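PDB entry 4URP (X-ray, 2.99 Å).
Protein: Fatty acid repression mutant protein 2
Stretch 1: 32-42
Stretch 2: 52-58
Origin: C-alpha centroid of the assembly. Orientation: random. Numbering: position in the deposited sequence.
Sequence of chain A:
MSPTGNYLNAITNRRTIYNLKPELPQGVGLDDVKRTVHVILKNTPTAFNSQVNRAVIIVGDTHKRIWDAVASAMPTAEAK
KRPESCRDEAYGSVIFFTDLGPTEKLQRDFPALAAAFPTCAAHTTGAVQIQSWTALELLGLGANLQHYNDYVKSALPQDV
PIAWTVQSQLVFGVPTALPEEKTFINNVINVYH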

# COMPACT_ATOMS: atom_id res chain seq x y z
N ASP A 32 3.93 -23.06 -2.51
CA ASP A 32 4.79 -22.06 -3.12
C ASP A 32 4.19 -20.69 -2.89
O ASP A 32 4.86 -19.78 -2.40
N VAL A 33 2.92 -20.56 -3.24
CA VAL A 33 2.19 -19.31 -3.08
C VAL A 33 2.15 -18.90 -1.61
O VAL A 33 2.29 -17.72 -1.28
N LYS A 34 1.96 -19.89 -0.75
CA LYS A 34 1.88 -19.66 0.69
C LYS A 34 3.01 -18.81 1.23
O LYS A 34 2.79 -17.91 2.04
N ARG A 35 4.23 -19.08 0.76
CA ARG A 35 5.39 -18.33 1.22
C ARG A 35 5.35 -16.90 0.69
O ARG A 35 5.61 -15.95 1.42
N THR A 36 5.02 -16.77 -0.60
CA THR A 36 5.09 -15.50 -1.31
C THR A 36 4.33 -14.37 -0.62
O THR A 36 4.81 -13.24 -0.58
N VAL A 37 3.16 -14.68 -0.09
CA VAL A 37 2.39 -13.68 0.65
C VAL A 37 2.87 -13.60 2.09
O VAL A 37 2.90 -12.52 2.69
N HIS A 38 3.28 -14.74 2.63
CA HIS A 38 3.82 -14.80 3.99
C HIS A 38 5.05 -13.92 4.16
O HIS A 38 5.17 -13.20 5.15
N VAL A 39 5.96 -13.98 3.19
CA VAL A 39 7.20 -13.22 3.26
C VAL A 39 6.96 -11.73 3.05
O VAL A 39 7.85 -10.92 3.25
N ILE A 40 5.75 -11.38 2.63
CA ILE A 40 5.39 -9.98 2.46
C ILE A 40 4.77 -9.43 3.74
O ILE A 40 5.13 -8.35 4.19
N LEU A 41 3.84 -10.19 4.32
CA LEU A 41 3.25 -9.81 5.60
C LEU A 41 4.33 -9.65 6.65
O LEU A 41 4.26 -8.78 7.52
N LYS A 42 5.35 -10.50 6.57
CA LYS A 42 6.43 -10.52 7.54
C LYS A 42 7.41 -9.39 7.28
O LYS A 42 8.05 -8.89 8.21
N VAL A 52 -0.37 -5.14 12.32
CA VAL A 52 -1.81 -5.35 12.36
C VAL A 52 -2.35 -6.18 11.20
O VAL A 52 -3.37 -6.84 11.33
N ASN A 53 -1.66 -6.15 10.07
CA ASN A 53 -2.15 -6.84 8.89
C ASN A 53 -1.83 -8.33 8.87
O ASN A 53 -0.68 -8.74 9.02
N ARG A 54 -2.87 -9.14 8.71
CA ARG A 54 -2.71 -10.58 8.52
C ARG A 54 -3.38 -11.00 7.23
O ARG A 54 -3.85 -10.15 6.47
N ALA A 55 -3.42 -12.30 6.98
CA ALA A 55 -4.04 -12.81 5.76
C ALA A 55 -4.48 -14.26 5.90
O ALA A 55 -4.00 -14.99 6.76
N VAL A 56 -5.41 -14.65 5.05
CA VAL A 56 -5.87 -16.03 4.96
C VAL A 56 -6.06 -16.41 3.50
O VAL A 56 -6.73 -15.70 2.75
N ILE A 57 -5.44 -17.50 3.09
CA ILE A 57 -5.62 -18.03 1.75
C ILE A 57 -6.65 -19.14 1.79
O ILE A 57 -6.59 -20.02 2.64
N ILE A 58 -7.60 -19.10 0.87
CA ILE A 58 -8.63 -20.12 0.83
C ILE A 58 -8.72 -20.75 -0.56
O ILE A 58 -8.49 -20.08 -1.56

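A helix laid nearly antiparallel to a strand, here at 167° with the axes 10.0 Å apart at their closest, usually packs through residues spaced a helical turn apart against alternate residues of the strand. The helix of the first stretch and the strand of the second illustrate the rule. Val33 and Val37 point toward the strand, Ala55 and Ile57 toward the helix, while Val56 between them points away. Ile57 adopts m, with chi2 t, which extends its CD1 against both valines: Val33 is t, and its CG1 lies 3.8 Å from Ile57 CD1, and Val37 CG1 lies 3.7 Å from the same Ile57 CD1. Val37 sits off the staggered wells, at 15°, and its CG2 reaches to 4.4 Å from Ala55 CB.

Leu41 leaves the helix sideways, yet its m, t conformation brings its end nearer the strand. Leu41 CD1 approaches Ala55 CB at 3.6 Å, an apolar contact, and Leu41 CD2 meets the backbone Asn53 O at 3.3 Å. No hydrogen bond crosses this interface; the polar groups find partners within their own stretch or elsewhere. Thr36, in m, donates a hydrogen bond from OG1 to Asp32 O at 3.2 Å, and Arg35 NH1 forms a salt bridge with Asp32 OD2 at 3.4 Å, its hydrogen bond weak. Asn53 ND2 is satisfied elsewhere in the structure.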

# COMPACT_ATOMS: atom_id res chain seq x y z
CB ASP A 32 4.92 -22.31 -4.62
CG ASP A 32 6.11 -23.16 -4.97
OD1 ASP A 32 5.99 -24.40 -4.91
OD2 ASP A 32 7.17 -22.59 -5.30
CB VAL A 33 0.75 -19.43 -3.62
CG1 VAL A 33 -0.11 -18.25 -3.18
CG2 VAL A 33 0.76 -19.56 -5.13
CB LYS A 34 1.87 -21.00 1.43
CG LYS A 34 0.56 -21.34 2.10
CD LYS A 34 0.65 -22.66 2.83
CE LYS A 34 1.79 -22.66 3.85
NZ LYS A 34 1.96 -23.99 4.49
CB ARG A 35 6.68 -18.99 0.74
CG ARG A 35 6.64 -20.50 0.73
CD ARG A 35 8.03 -21.05 0.45
NE ARG A 35 7.99 -22.35 -0.21
CZ ARG A 35 8.18 -22.53 -1.51
NH1 ARG A 35 8.43 -21.49 -2.30
NH2 ARG A 35 8.14 -23.75 -2.03
CB THR A 36 4.58 -15.65 -2.76
OG1 THR A 36 5.28 -16.72 -3.40
CG2 THR A 36 4.81 -14.37 -3.54
CB VAL A 37 0.87 -13.97 0.58
CG1 VAL A 37 0.61 -15.38 0.09
CG2 VAL A 37 0.18 -13.71 1.92
CB HIS A 38 4.18 -16.25 4.34
CG HIS A 38 5.18 -16.37 5.44
ND1 HIS A 38 6.54 -16.44 5.20
CD2 HIS A 38 5.04 -16.42 6.79
CE1 HIS A 38 7.19 -16.54 6.35
NE2 HIS A 38 6.30 -16.53 7.33
CB VAL A 39 8.23 -13.71 2.24
CG1 VAL A 39 8.56 -15.17 2.50
CG2 VAL A 39 7.71 -13.52 0.83
CB ILE A 40 4.44 -9.78 1.27
CG1 ILE A 40 5.16 -10.14 -0.03
CG2 ILE A 40 3.94 -8.35 1.22
CD1 ILE A 40 4.34 -9.94 -1.26
CB LEU A 41 2.27 -10.89 6.07
CG LEU A 41 0.83 -10.87 5.56
CD1 LEU A 41 0.09 -12.05 6.14
CD2 LEU A 41 0.16 -9.57 5.95
CB LYS A 42 7.15 -11.87 7.48
CG LYS A 42 7.86 -12.28 8.76
CD LYS A 42 8.38 -13.70 8.65
CE LYS A 42 8.91 -14.20 9.98
NZ LYS A 42 9.35 -15.61 9.88
CB VAL A 52 -2.57 -4.01 12.39
CG1 VAL A 52 -2.32 -3.29 13.70
CG2 VAL A 52 -2.17 -3.15 11.20
CB ASN A 53 -1.67 -6.16 7.61
CG ASN A 53 -0.21 -5.78 7.67
OD1 ASN A 53 0.54 -6.26 8.53
ND2 ASN A 53 0.21 -4.92 6.76
CB ARG A 54 -3.29 -11.35 9.70
CG ARG A 54 -4.34 -10.60 10.49
CD ARG A 54 -3.75 -10.00 11.75
NE ARG A 54 -2.55 -10.71 12.16
CZ ARG A 54 -1.92 -10.50 13.31
NH1 ARG A 54 -2.38 -9.61 14.18
NH2 ARG A 54 -0.83 -11.19 13.60
CB ALA A 55 -3.10 -12.65 4.58
CB VAL A 56 -7.20 -16.24 5.72
CG1 VAL A 56 -7.99 -17.39 5.11
CG2 VAL A 56 -6.92 -16.50 7.19
CB ILE A 57 -4.31 -18.56 1.17
CG1 ILE A 57 -3.39 -17.40 0.79
CG2 ILE A 57 -4.57 -19.44 -0.05
CD1 ILE A 57 -2.16 -17.83 0.05
CB ILE A 58 -9.99 -19.56 1.29
CG1 ILE A 58 -10.80 -20.63 2.02
CG2 ILE A 58 -10.76 -18.95 0.13
CD1 ILE A 58 -12.00 -20.09 2.75